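Local coordinates for peptidase M3B, oligoendopeptidase F (Enterococcus faecium, PDB 2QR4), which probably cleaves internal bonds of oligopeptides as a metal-dependent peptidase of family M3, at residues E41-V46 with S89-E94; V155-D160 with L176-Y181; G221-A226 with S232-A237; E268-L273 with E277-Y282. All blocks are in the same frame, centred on the assembly; numbering follows the deposited sequence.

Overall arrangement
Contacts 1 to 3 bring helices or their ends together in a largely helical chain; contact 4 lays the chain after helix 260-274 back against that helix. They follow one another in sequence without touching. Contact 1 is fully buried and apolar, a valine against aromatic rings, yet it lies about 29 Å from the chain's centre. Contact 4, about 57 Å from it between centres, is on the opposite side of that centre, where a buried leucine grades into lysines nearer the surface and a bridging water. Contact 2 rests on one histidine hydrogen bond, contact 3 on alanine methyls, and both also touch the second subunit. Helix 208-228 carries residues 221-226 and meets Leu156 of contact 2.

Contact 1. Residues E41-V46 with S89-E94; sequences EFVLRV and SWFEPE
Val43 of helix 33-63 meets Phe91 of the short helix 91-95 and Trp90 just before it, a buried packing of two helical elements in a largely helical fold. The main interaction is CH-pi. The CG2 methyl of Val43 sits over one face of the Phe91 ring, 3.7 Å from the ring centroid and 23° off the normal, displaced toward the rim. Phe91 holds its CG anti to its own backbone N (chi1 178°), which sends the ring out from the short helix to the valine.

The other contacts are purely dispersive. Val43 CG1 lies over the same face, near its attached end, 3.9 Å from Phe91 CG, so both branches of the valine are used. The indole of Trp90 adds a looser touch from an oblique direction. Its five-membered ring is held by a hydrogen bond between NE1 and Ser22 OG, while Phe91 CB rests above one face of the indole.

No hydrogen bond crosses between 41-46 and 89-94; the contact rests on CH-pi and apolar packing. Tyr119 of helix 117-124 touches both Leu44 and Phe91, extending the apolar layer. At the indole, the closest approach is Val43 CG1 to Trp90 CZ2, 4.3 Å.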
loop_
_atom_site.group_PDB
_atom_site.type_symbol
_atom_site.label_atom_id
_atom_site.label_comp_id
_atom_site.label_asym_id
_atom_site.label_seq_id
_atom_site.Cartn_x
_atom_site.Cartn_y
_atom_site.Cartn_z
ATOM N N GLU A 41 28.165 11.302 -17.554
ATOM C CA GLU A 41 28.520 9.956 -17.973
ATOM C C GLU A 41 28.345 8.979 -16.835
ATOM O O GLU A 41 27.827 7.882 -17.031
ATOM C CB GLU A 41 29.954 9.906 -18.484
ATOM C CG GLU A 41 30.076 10.398 -19.889
ATOM C CD GLU A 41 31.510 10.705 -20.267
ATOM O OE1 GLU A 41 32.375 10.670 -19.366
ATOM O OE2 GLU A 41 31.766 10.987 -21.459
ATOM N N PHE A 42 28.769 9.387 -15.645
ATOM C CA PHE A 42 28.674 8.524 -14.495
ATOM C C PHE A 42 27.224 8.228 -14.133
ATOM O O PHE A 42 26.851 7.055 -14.036
ATOM C CB PHE A 42 29.408 9.093 -13.274
ATOM C CG PHE A 42 29.090 8.353 -11.998
ATOM C CD1 PHE A 42 29.766 7.185 -11.674
ATOM C CD2 PHE A 42 28.085 8.804 -11.144
ATOM C CE1 PHE A 42 29.466 6.480 -10.511
ATOM C CE2 PHE A 42 27.769 8.103 -9.963
ATOM C CZ PHE A 42 28.452 6.941 -9.649
ATOM N N VAL A 43 26.399 9.258 -13.927
ATOM C CA VAL A 43 25.077 8.955 -13.385
ATOM C C VAL A 43 24.185 8.254 -14.397
ATOM O O VAL A 43 23.386 7.413 -14.028
ATOM C CB VAL A 43 24.317 10.142 -12.683
ATOM C CG1 VAL A 43 25.262 11.156 -12.057
ATOM C CG2 VAL A 43 23.342 10.788 -13.616
ATOM N N LEU A 44 24.322 8.586 -15.670
ATOM C CA LEU A 44 23.496 7.942 -16.674
ATOM C C LEU A 44 23.859 6.469 -16.772
ATOM O O LEU A 44 23.004 5.616 -16.947
ATOM C CB LEU A 44 23.645 8.641 -18.032
ATOM C CG LEU A 44 22.433 9.473 -18.486
ATOM C CD1 LEU A 44 21.515 9.882 -17.339
ATOM C CD2 LEU A 44 22.874 10.686 -19.282
ATOM N N ARG A 45 25.143 6.178 -16.641
ATOM C CA ARG A 45 25.627 4.833 -16.793
ATOM C C ARG A 45 25.143 3.977 -15.631
ATOM O O ARG A 45 24.686 2.850 -15.828
ATOM C CB ARG A 45 27.156 4.860 -16.854
ATOM C CG ARG A 45 27.818 3.520 -16.858
ATOM C CD ARG A 45 29.117 3.585 -16.061
ATOM N NE ARG A 45 29.993 4.681 -16.468
ATOM C CZ ARG A 45 30.862 5.284 -15.659
ATOM N NH1 ARG A 45 30.956 4.906 -14.383
ATOM N NH2 ARG A 45 31.631 6.274 -16.120
ATOM N N VAL A 46 25.235 4.516 -14.418
ATOM C CA VAL A 46 24.836 3.764 -13.233
ATOM C C VAL A 46 23.328 3.626 -13.211
ATOM O O VAL A 46 22.790 2.545 -12.961
ATOM C CB VAL A 46 25.334 4.437 -11.934
ATOM C CG1 VAL A 46 24.696 3.825 -10.756
ATOM C CG2 VAL A 46 26.815 4.245 -11.810
ATOM N N SER A 89 20.594 11.490 -6.689
ATOM C CA SER A 89 19.563 12.525 -6.644
ATOM C C SER A 89 20.100 13.959 -6.548
ATOM O O SER A 89 19.347 14.907 -6.741
ATOM C CB SER A 89 18.591 12.256 -5.482
ATOM O OG SER A 89 19.259 12.294 -4.224
ATOM N N TRP A 90 21.386 14.124 -6.239
ATOM C CA TRP A 90 21.979 15.464 -6.169
ATOM C C TRP A 90 22.182 16.045 -7.573
ATOM O O TRP A 90 22.359 17.252 -7.748
ATOM C CB TRP A 90 23.317 15.409 -5.444
ATOM C CG TRP A 90 24.234 14.412 -6.076
ATOM C CD1 TRP A 90 24.416 13.112 -5.702
ATOM C CD2 TRP A 90 25.073 14.627 -7.211
ATOM N NE1 TRP A 90 25.321 12.508 -6.524
ATOM C CE2 TRP A 90 25.739 13.411 -7.468
ATOM C CE3 TRP A 90 25.335 15.735 -8.035
ATOM C CZ2 TRP A 90 26.639 13.256 -8.528
ATOM C CZ3 TRP A 90 26.229 15.585 -9.080
ATOM C CH2 TRP A 90 26.873 14.350 -9.319
ATOM N N PHE A 91 22.131 15.165 -8.566
ATOM C CA PHE A 91 22.577 15.462 -9.922
ATOM C C PHE A 91 21.820 16.597 -10.638
ATOM O O PHE A 91 22.440 17.578 -11.073
ATOM C CB PHE A 91 22.580 14.162 -10.735
ATOM C CG PHE A 91 22.968 14.334 -12.165
ATOM C CD1 PHE A 91 24.200 14.858 -12.505
ATOM C CD2 PHE A 91 22.107 13.960 -13.170
ATOM C CE1 PHE A 91 24.563 15.017 -13.831
ATOM C CE2 PHE A 91 22.465 14.109 -14.496
ATOM C CZ PHE A 91 23.694 14.638 -14.825
ATOM N N GLU A 92 20.500 16.480 -10.766
ATOM C CA GLU A 92 19.707 17.514 -11.452
ATOM C C GLU A 92 19.647 18.868 -10.711
ATOM O O GLU A 92 19.745 19.930 -11.331
ATOM C CB GLU A 92 18.300 17.001 -11.748
ATOM C CG GLU A 92 18.280 15.728 -12.588
ATOM C CD GLU A 92 16.888 15.391 -13.135
ATOM O OE1 GLU A 92 15.899 16.082 -12.788
ATOM O OE2 GLU A 92 16.782 14.428 -13.922
ATOM N N PRO A 93 19.437 18.836 -9.390
ATOM C CA PRO A 93 19.590 20.052 -8.597
ATOM C C PRO A 93 20.931 20.734 -8.842
ATOM O O PRO A 93 20.975 21.958 -8.969
ATOM C CB PRO A 93 19.498 19.543 -7.153
ATOM C CG PRO A 93 18.579 18.339 -7.281
ATOM C CD PRO A 93 18.979 17.696 -8.578
ATOM N N GLU A 94 22.019 19.969 -8.920
ATOM C CA GLU A 94 23.328 20.604 -9.123
ATOM C C GLU A 94 23.518 21.124 -10.538
ATOM O O GLU A 94 24.128 22.165 -10.734
ATOM C CB GLU A 94 24.482 19.695 -8.727
ATOM C CG GLU A 94 24.657 19.579 -7.236
ATOM C CD GLU A 94 26.056 19.141 -6.847
ATOM O OE1 GLU A 94 26.223 18.749 -5.663
ATOM O OE2 GLU A 94 26.977 19.202 -7.715
#

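Contact 2. Residues V155-D160 with L176-Y181; sequences VLNNAD and LSHGVY
His178 swings its ring out with CG anti to its carbonyl carbon (chi1 -66°), and this carries NE2 across to the backbone carbonyl of Asn157. There the imidazole donates a hydrogen bond, His178 NE2 to Asn157 O at 2.8 Å, with an N-H...O angle of 148°. The oxygen lies at the ring's edge, in its plane; seen from the carbonyl, however, the donor stands 39° above the plane instead of on a lone pair.

The side chain of Asn157 crosses the ring obliquely. Its ND2 comes to 3.8 Å from His178 NE2, but bonds to Tyr204 OH. Asn158 only brushes the ring, its OD1 4.1 Å from His178 CD2.

Each segment is at a helix end. Residues 156-160 form a wider pi-type turn in which Val155 O takes both Ala159 N and Asp160 N. Ser177 N-caps helix 178-185, its OG accepting weakly from Val180 N.

Phe163 meets the His178 ring edge-to-face, and Tyr204 of helix 190-206 also touches it. The bond thus ties the end of helix 143-160 to the start of helix 178-185, across the excursion through the two-stranded hairpin 165-167 and 173-175, while Asp160 bonds to Thr210, Asn209 and Gln206 of the second subunit.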
loop_
_atom_site.group_PDB
_atom_site.type_symbol
_atom_site.label_atom_id
_atom_site.label_comp_id
_atom_site.label_asym_id
_atom_site.label_seq_id
_atom_site.Cartn_x
_atom_site.Cartn_y
_atom_site.Cartn_z
ATOM N N VAL A 155 -0.262 -8.580 -6.382
ATOM C CA VAL A 155 -0.127 -9.828 -5.654
ATOM C C VAL A 155 -1.508 -10.371 -5.256
ATOM O O VAL A 155 -1.846 -11.551 -5.472
ATOM C CB VAL A 155 0.760 -9.607 -4.416
ATOM C CG1 VAL A 155 -0.081 -9.444 -3.219
ATOM C CG2 VAL A 155 1.696 -10.762 -4.223
ATOM N N LEU A 156 -2.327 -9.494 -4.711
ATOM C CA LEU A 156 -3.690 -9.862 -4.397
ATOM C C LEU A 156 -4.433 -10.314 -5.669
ATOM O O LEU A 156 -5.103 -11.349 -5.668
ATOM C CB LEU A 156 -4.397 -8.677 -3.740
ATOM C CG LEU A 156 -5.891 -8.802 -3.464
ATOM C CD1 LEU A 156 -6.199 -10.003 -2.546
ATOM C CD2 LEU A 156 -6.366 -7.516 -2.839
ATOM N N ASN A 157 -4.304 -9.548 -6.752
ATOM C CA ASN A 157 -5.057 -9.828 -7.978
ATOM C C ASN A 157 -4.583 -11.099 -8.667
ATOM O O ASN A 157 -5.385 -11.892 -9.141
ATOM C CB ASN A 157 -4.983 -8.651 -8.965
ATOM C CG ASN A 157 -6.062 -8.727 -10.052
ATOM O OD1 ASN A 157 -5.799 -8.509 -11.238
ATOM N ND2 ASN A 157 -7.279 -9.032 -9.645
ATOM N N ASN A 158 -3.275 -11.310 -8.699
ATOM C CA ASN A 158 -2.735 -12.428 -9.462
ATOM C C ASN A 158 -2.325 -13.637 -8.667
ATOM O O ASN A 158 -2.205 -14.713 -9.225
ATOM C CB ASN A 158 -1.563 -11.977 -10.335
ATOM C CG ASN A 158 -1.952 -10.858 -11.276
ATOM O OD1 ASN A 158 -2.854 -11.011 -12.104
ATOM N ND2 ASN A 158 -1.288 -9.720 -11.143
ATOM N N ALA A 159 -2.093 -13.487 -7.370
ATOM C CA ALA A 159 -1.600 -14.636 -6.614
ATOM C C ALA A 159 -2.594 -15.172 -5.570
ATOM O O ALA A 159 -2.748 -16.389 -5.435
ATOM C CB ALA A 159 -0.269 -14.301 -5.972
ATOM N N ASP A 160 -3.265 -14.273 -4.844
ATOM C CA ASP A 160 -4.138 -14.684 -3.722
ATOM C C ASP A 160 -5.637 -14.886 -4.041
ATOM O O ASP A 160 -6.239 -15.828 -3.535
ATOM C CB ASP A 160 -3.965 -13.768 -2.497
ATOM C CG ASP A 160 -2.550 -13.835 -1.887
ATOM O OD1 ASP A 160 -1.740 -14.712 -2.274
ATOM O OD2 ASP A 160 -2.254 -12.994 -1.010
ATOM N N LEU A 176 -12.984 -21.056 -12.446
ATOM C CA LEU A 176 -12.734 -19.710 -12.954
ATOM C C LEU A 176 -11.344 -19.234 -12.551
ATOM O O LEU A 176 -10.836 -19.587 -11.473
ATOM C CB LEU A 176 -13.761 -18.732 -12.392
ATOM C CG LEU A 176 -14.872 -18.107 -13.220
ATOM C CD1 LEU A 176 -15.254 -18.931 -14.418
ATOM C CD2 LEU A 176 -16.052 -17.902 -12.295
ATOM N N SER A 177 -10.757 -18.400 -13.403
ATOM C CA SER A 177 -9.420 -17.871 -13.197
ATOM C C SER A 177 -9.176 -16.822 -14.263
ATOM O O SER A 177 -9.924 -16.745 -15.232
ATOM C CB SER A 177 -8.377 -18.982 -13.355
ATOM O OG SER A 177 -8.278 -19.334 -14.712
ATOM N N HIS A 178 -8.120 -16.031 -14.092
ATOM C CA HIS A 178 -7.732 -15.036 -15.094
ATOM C C HIS A 178 -7.421 -15.658 -16.456
ATOM O O HIS A 178 -7.753 -15.083 -17.495
ATOM C CB HIS A 178 -6.532 -14.222 -14.611
ATOM C CG HIS A 178 -6.827 -13.368 -13.418
ATOM N ND1 HIS A 178 -7.833 -12.426 -13.411
ATOM C CD2 HIS A 178 -6.244 -13.308 -12.196
ATOM C CE1 HIS A 178 -7.856 -11.818 -12.236
ATOM N NE2 HIS A 178 -6.906 -12.339 -11.481
ATOM N N GLY A 179 -6.791 -16.832 -16.449
ATOM C CA GLY A 179 -6.427 -17.511 -17.688
ATOM C C GLY A 179 -7.610 -17.960 -18.533
ATOM O O GLY A 179 -7.548 -17.963 -19.756
ATOM N N VAL A 180 -8.702 -18.329 -17.879
ATOM C CA VAL A 180 -9.827 -18.960 -18.558
ATOM C C VAL A 180 -10.993 -17.990 -18.794
ATOM O O VAL A 180 -11.831 -18.233 -19.653
ATOM C CB VAL A 180 -10.295 -20.185 -17.739
ATOM C CG1 VAL A 180 -11.781 -20.262 -17.679
ATOM C CG2 VAL A 180 -9.690 -21.479 -18.286
ATOM N N TYR A 181 -11.031 -16.883 -18.052
ATOM C CA TYR A 181 -12.192 -15.986 -18.068
ATOM C C TYR A 181 -12.555 -15.439 -19.449
ATOM O O TYR A 181 -13.698 -15.562 -19.897
ATOM C CB TYR A 181 -12.014 -14.834 -17.075
ATOM C CG TYR A 181 -13.153 -13.842 -17.072
ATOM C CD1 TYR A 181 -14.379 -14.144 -16.472
ATOM C CD2 TYR A 181 -13.008 -12.598 -17.677
ATOM C CE1 TYR A 181 -15.431 -13.220 -16.484
ATOM C CE2 TYR A 181 -14.039 -11.681 -17.693
ATOM C CZ TYR A 181 -15.247 -11.988 -17.098
ATOM O OH TYR A 181 -16.257 -11.040 -17.123
#

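Contact 3. Residues G221-A226 with S232-A237; sequences GHNFKA and SSAREA
The carboxamide of Asn223 meets Ala234 through its oxygen: OD1 lies 3.3 Å from Ala234 CB, while ND2 is taken up by Asp453 OD2 and His450 O of helix 418-454. The imidazole of His222 is the other flat group, and it turns away from residues 232-237. It meets the His450 ring with the planes nearly parallel, and with His218 it forms an edge-to-face pair. Of the His222 side chain, CB comes nearest, 4.2 Å from Ala234 CB, with the backbone O of His222 also close to that methyl.

Where the two helices come closest, a methyl packs against backbone and methyl. Ala226 CB stands 3.7 Å from Ala234 CA and 3.6 Å from Ser233 O, and it touches Ala237 CB at 4.1 Å. With no side chain beyond CB, these alanines let helix 208-228 and helix 234-240 approach to 5.1 Å between the CA atoms of Ala226 and Ala234, two consecutive helices joined by a short connection.

The start of the second helix is fastened from within. Ser233 is the N-cap, its OG accepting from Glu236 N along a nearly straight bond (171°). Glu236 reaches back so that OE2 accepts from Ser232 N on its syn side, 2.8 Å away.

The chemistry divides accordingly: no hydrogen bond crosses between the two segments, whose close fit rests on small apolar groups, while the polar bonds cap the start of helix 234-240 or, through Asn223, tie helix 208-228 to helix 418-454.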
loop_
_atom_site.group_PDB
_atom_site.type_symbol
_atom_site.label_atom_id
_atom_site.label_comp_id
_atom_site.label_asym_id
_atom_site.label_seq_id
_atom_site.Cartn_x
_atom_site.Cartn_y
_atom_site.Cartn_z
ATOM N N GLY A 221 -0.500 9.295 -4.135
ATOM C CA GLY A 221 0.938 9.504 -4.406
ATOM C C GLY A 221 1.201 10.373 -5.622
ATOM O O GLY A 221 2.097 11.229 -5.587
ATOM N N HIS A 222 0.427 10.162 -6.697
ATOM C CA HIS A 222 0.515 11.024 -7.883
ATOM C C HIS A 222 0.191 12.480 -7.556
ATOM O O HIS A 222 0.869 13.399 -8.011
ATOM C CB HIS A 222 -0.439 10.560 -8.982
ATOM C CG HIS A 222 -0.071 9.247 -9.586
ATOM N ND1 HIS A 222 -0.963 8.495 -10.322
ATOM C CD2 HIS A 222 1.086 8.543 -9.553
ATOM C CE1 HIS A 222 -0.367 7.387 -10.722
ATOM N NE2 HIS A 222 0.877 7.393 -10.271
ATOM N N ASN A 223 -0.857 12.682 -6.771
ATOM C CA ASN A 223 -1.257 14.026 -6.395
ATOM C C ASN A 223 -0.227 14.707 -5.507
ATOM O O ASN A 223 0.115 15.872 -5.712
ATOM C CB ASN A 223 -2.667 14.032 -5.772
ATOM C CG ASN A 223 -3.757 14.043 -6.850
ATOM O OD1 ASN A 223 -3.512 14.508 -7.965
ATOM N ND2 ASN A 223 -4.950 13.533 -6.527
ATOM N N PHE A 224 0.277 13.973 -4.528
ATOM C CA PHE A 224 1.287 14.507 -3.649
ATOM C C PHE A 224 2.545 14.927 -4.434
ATOM O O PHE A 224 3.075 16.020 -4.204
ATOM C CB PHE A 224 1.653 13.483 -2.576
ATOM C CG PHE A 224 2.861 13.875 -1.775
ATOM C CD1 PHE A 224 2.767 14.847 -0.797
ATOM C CD2 PHE A 224 4.094 13.309 -2.034
ATOM C CE1 PHE A 224 3.879 15.237 -0.077
ATOM C CE2 PHE A 224 5.218 13.694 -1.320
ATOM C CZ PHE A 224 5.106 14.649 -0.332
ATOM N N LYS A 225 3.018 14.070 -5.349
ATOM C CA LYS A 225 4.222 14.381 -6.139
ATOM C C LYS A 225 3.991 15.558 -7.080
ATOM O O LYS A 225 4.840 16.434 -7.220
ATOM C CB LYS A 225 4.715 13.165 -6.923
ATOM C CG LYS A 225 5.618 12.219 -6.123
ATOM C CD LYS A 225 5.499 10.807 -6.673
ATOM C CE LYS A 225 6.570 9.883 -6.130
ATOM N NZ LYS A 225 6.409 8.517 -6.725
ATOM N N ALA A 226 2.824 15.590 -7.708
ATOM C CA ALA A 226 2.464 16.715 -8.549
ATOM C C ALA A 226 2.523 18.014 -7.730
ATOM O O ALA A 226 3.115 19.012 -8.147
ATOM C CB ALA A 226 1.069 16.501 -9.140
ATOM N N SER A 232 0.402 21.843 -11.856
ATOM C CA SER A 232 -0.947 22.289 -11.560
ATOM C C SER A 232 -1.893 21.095 -11.335
ATOM O O SER A 232 -3.003 21.265 -10.832
ATOM C CB SER A 232 -1.451 23.222 -12.669
ATOM O OG SER A 232 -1.677 22.492 -13.856
ATOM N N SER A 233 -1.443 19.890 -11.688
ATOM C CA SER A 233 -2.243 18.665 -11.463
ATOM C C SER A 233 -1.433 17.399 -11.729
ATOM O O SER A 233 -0.357 17.438 -12.347
ATOM C CB SER A 233 -3.468 18.646 -12.390
ATOM O OG SER A 233 -3.050 18.498 -13.753
ATOM N N ALA A 234 -1.975 16.267 -11.300
ATOM C CA ALA A 234 -1.317 14.988 -11.522
ATOM C C ALA A 234 -1.170 14.715 -13.013
ATOM O O ALA A 234 -0.140 14.203 -13.469
ATOM C CB ALA A 234 -2.092 13.882 -10.858
ATOM N N ARG A 235 -2.200 15.070 -13.771
ATOM C CA ARG A 235 -2.191 14.843 -15.212
ATOM C C ARG A 235 -1.103 15.663 -15.896
ATOM O O ARG A 235 -0.305 15.121 -16.663
ATOM C CB ARG A 235 -3.559 15.156 -15.835
ATOM C CG ARG A 235 -3.631 14.786 -17.323
ATOM C CD ARG A 235 -5.018 14.964 -17.893
ATOM N NE ARG A 235 -5.436 16.366 -17.908
ATOM C CZ ARG A 235 -6.580 16.780 -18.439
ATOM N NH1 ARG A 235 -7.395 15.893 -18.999
ATOM N NH2 ARG A 235 -6.904 18.069 -18.430
ATOM N N GLU A 236 -1.072 16.964 -15.628
ATOM C CA GLU A 236 -0.034 17.806 -16.205
ATOM C C GLU A 236 1.305 17.185 -15.881
ATOM O O GLU A 236 2.184 17.112 -16.731
ATOM C CB GLU A 236 -0.084 19.240 -15.669
ATOM C CG GLU A 236 0.899 20.190 -16.360
ATOM C CD GLU A 236 0.954 21.566 -15.712
ATOM O OE1 GLU A 236 0.686 22.561 -16.418
ATOM O OE2 GLU A 236 1.260 21.657 -14.501
ATOM N N ALA A 237 1.449 16.700 -14.655
ATOM C CA ALA A 237 2.718 16.081 -14.259
ATOM C C ALA A 237 3.084 14.860 -15.115
ATOM O O ALA A 237 4.199 14.752 -15.596
ATOM C CB ALA A 237 2.708 15.727 -12.780
#

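Contact 4. Residues E268-L273 with E277-Y282; sequences ELRKRL and EKLHMY
The backbone oxygen of Glu277 approaches Lys271 of helix 260-274: Glu277 O lies 3.5 Å from Lys271 CE, with no hydrogen bond. At Lys278 the two ammonium groups draw near, with Lys271 NZ 4.9 Å from Lys278 NZ, a like-charged pair at an exposed edge. A water then bridges the segments, accepting from Lys271 NZ at 2.8 Å and from Leu279 N at 3.1 Å; the lysine gets there by staying extended beyond CG.

Leu279 brings the apolar part. Both its methyls press on Arg270 CG, CD1 at 4.0 Å, and they reach on to the backbone of Lys271. Arg270 bends at chi3 (-73°), and its guanidinium goes on to Thr286 O. Farther along, His280 ND1 and the backbone N of selenomethionine Met281 both bond to Asp483.

The contact is therefore graded: a leucine buried against an arginine's aliphatic stem, then a water whose oxygen accepts from two donors, the lysine ammonium and a backbone N-H, that cannot bond to each other.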
loop_
_atom_site.group_PDB
_atom_site.type_symbol
_atom_site.label_atom_id
_atom_site.label_comp_id
_atom_site.label_asym_id
_atom_site.label_seq_id
_atom_site.Cartn_x
_atom_site.Cartn_y
_atom_site.Cartn_z
ATOM N N GLU A 268 -27.115 -1.185 -30.129
ATOM C CA GLU A 268 -28.410 -1.602 -30.666
ATOM C C GLU A 268 -28.225 -2.689 -31.719
ATOM O O GLU A 268 -28.972 -3.677 -31.751
ATOM C CB GLU A 268 -29.198 -0.427 -31.271
ATOM C CG GLU A 268 -29.470 0.730 -30.298
ATOM C CD GLU A 268 -30.621 0.466 -29.294
ATOM O OE1 GLU A 268 -31.278 -0.611 -29.326
ATOM O OE2 GLU A 268 -30.861 1.367 -28.459
ATOM N N LEU A 269 -27.229 -2.509 -32.582
ATOM C CA LEU A 269 -27.014 -3.462 -33.670
ATOM C C LEU A 269 -26.613 -4.811 -33.095
ATOM O O LEU A 269 -27.152 -5.848 -33.480
ATOM C CB LEU A 269 -25.959 -2.957 -34.646
ATOM C CG LEU A 269 -25.565 -3.932 -35.741
ATOM C CD1 LEU A 269 -26.786 -4.318 -36.550
ATOM C CD2 LEU A 269 -24.509 -3.279 -36.614
ATOM N N ARG A 270 -25.679 -4.799 -32.154
ATOM C CA ARG A 270 -25.317 -6.045 -31.488
ATOM C C ARG A 270 -26.521 -6.731 -30.791
ATOM O O ARG A 270 -26.645 -7.955 -30.813
ATOM C CB ARG A 270 -24.149 -5.809 -30.539
ATOM C CG ARG A 270 -23.898 -6.917 -29.537
ATOM C CD ARG A 270 -22.600 -6.650 -28.760
ATOM N NE ARG A 270 -21.419 -6.882 -29.591
ATOM C CZ ARG A 270 -20.784 -8.049 -29.666
ATOM N NH1 ARG A 270 -19.730 -8.169 -30.443
ATOM N NH2 ARG A 270 -21.204 -9.097 -28.956
ATOM N N LYS A 271 -27.423 -5.947 -30.207
ATOM C CA LYS A 271 -28.611 -6.519 -29.571
ATOM C C LYS A 271 -29.466 -7.218 -30.615
ATOM O O LYS A 271 -29.891 -8.355 -30.426
ATOM C CB LYS A 271 -29.421 -5.443 -28.853
ATOM C CG LYS A 271 -30.731 -5.932 -28.255
ATOM C CD LYS A 271 -31.200 -4.944 -27.186
ATOM C CE LYS A 271 -32.645 -5.180 -26.754
ATOM N NZ LYS A 271 -33.014 -4.219 -25.679
ATOM N N ARG A 272 -29.695 -6.536 -31.730
ATOM C CA ARG A 272 -30.421 -7.127 -32.843
ATOM C C ARG A 272 -29.774 -8.407 -33.357
ATOM O O ARG A 272 -30.462 -9.396 -33.586
ATOM C CB ARG A 272 -30.585 -6.125 -33.989
ATOM C CG ARG A 272 -31.749 -5.148 -33.808
ATOM C CD ARG A 272 -32.080 -4.404 -35.115
ATOM N NE ARG A 272 -30.961 -3.573 -35.563
ATOM C CZ ARG A 272 -30.730 -2.329 -35.142
ATOM N NH1 ARG A 272 -31.549 -1.756 -34.264
ATOM N NH2 ARG A 272 -29.680 -1.656 -35.598
ATOM N N LEU A 273 -28.460 -8.393 -33.549
ATOM C CA LEU A 273 -27.788 -9.568 -34.105
ATOM C C LEU A 273 -27.907 -10.785 -33.190
ATOM O O LEU A 273 -28.160 -11.892 -33.666
ATOM C CB LEU A 273 -26.322 -9.273 -34.438
ATOM C CG LEU A 273 -26.103 -8.403 -35.689
ATOM C CD1 LEU A 273 -24.624 -8.123 -35.919
ATOM C CD2 LEU A 273 -26.686 -9.069 -36.908
ATOM N N GLU A 277 -33.428 -10.687 -25.516
ATOM C CA GLU A 277 -34.417 -9.758 -24.972
ATOM C C GLU A 277 -33.708 -8.542 -24.397
ATOM O O GLU A 277 -34.144 -7.417 -24.586
ATOM C CB GLU A 277 -35.275 -10.438 -23.893
ATOM C CG GLU A 277 -36.435 -9.597 -23.384
ATOM C CD GLU A 277 -37.437 -9.267 -24.475
ATOM O OE1 GLU A 277 -37.577 -10.074 -25.421
ATOM O OE2 GLU A 277 -38.088 -8.200 -24.391
ATOM N N LYS A 278 -32.607 -8.773 -23.691
ATOM C CA LYS A 278 -31.827 -7.666 -23.159
ATOM C C LYS A 278 -30.323 -7.888 -23.281
ATOM O O LYS A 278 -29.829 -8.983 -23.019
ATOM C CB LYS A 278 -32.262 -7.361 -21.722
ATOM C CG LYS A 278 -33.353 -6.286 -21.681
ATOM C CD LYS A 278 -34.286 -6.436 -20.531
ATOM C CE LYS A 278 -35.296 -5.300 -20.518
ATOM N NZ LYS A 278 -35.969 -5.157 -21.836
ATOM N N LEU A 279 -29.601 -6.851 -23.702
ATOM C CA LEU A 279 -28.149 -6.943 -23.898
ATOM C C LEU A 279 -27.412 -6.598 -22.622
ATOM O O LEU A 279 -27.616 -5.521 -22.056
ATOM C CB LEU A 279 -27.680 -5.981 -25.000
ATOM C CG LEU A 279 -26.261 -6.223 -25.553
ATOM C CD1 LEU A 279 -26.162 -7.542 -26.324
ATOM C CD2 LEU A 279 -25.810 -5.079 -26.450
ATOM N N HIS A 280 -26.539 -7.488 -22.176
ATOM C CA HIS A 280 -25.813 -7.231 -20.934
ATOM C C HIS A 280 -24.311 -7.127 -21.209
ATOM O O HIS A 280 -23.829 -7.557 -22.265
ATOM C CB HIS A 280 -26.038 -8.364 -19.924
ATOM C CG HIS A 280 -27.467 -8.580 -19.538
ATOM N ND1 HIS A 280 -27.985 -8.151 -18.335
ATOM C CD2 HIS A 280 -28.481 -9.208 -20.184
ATOM C CE1 HIS A 280 -29.259 -8.493 -18.260
ATOM N NE2 HIS A 280 -29.587 -9.131 -19.371
HETATM N N MSE A 281 -23.569 -6.588 -20.242
HETATM C CA MSE A 281 -22.114 -6.566 -20.333
HETATM C C MSE A 281 -21.568 -7.930 -20.747
HETATM O O MSE A 281 -20.659 -8.019 -21.576
HETATM C CB MSE A 281 -21.477 -6.073 -19.021
HETATM C CG MSE A 281 -21.800 -4.599 -18.667
HETATM SE SE MSE A 281 -21.502 -3.322 -20.163
HETATM C CE MSE A 281 -19.586 -3.590 -20.474
ATOM N N TYR A 282 -22.144 -9.004 -20.220
ATOM C CA TYR A 282 -21.599 -10.331 -20.528
ATOM C C TYR A 282 -21.981 -10.841 -21.918
ATOM O O TYR A 282 -21.743 -12.008 -22.249
ATOM C CB TYR A 282 -21.972 -11.351 -19.449
ATOM C CG TYR A 282 -23.450 -11.459 -19.145
ATOM C CD1 TYR A 282 -24.322 -12.106 -20.022
ATOM C CD2 TYR A 282 -23.972 -10.939 -17.968
ATOM C CE1 TYR A 282 -25.691 -12.220 -19.724
ATOM C CE2 TYR A 282 -25.330 -11.049 -17.660
ATOM C CZ TYR A 282 -26.183 -11.686 -18.537
ATOM O OH TYR A 282 -27.525 -11.772 -18.224
HETATM O O HOH W 1 -31.199 -4.177 -23.542
#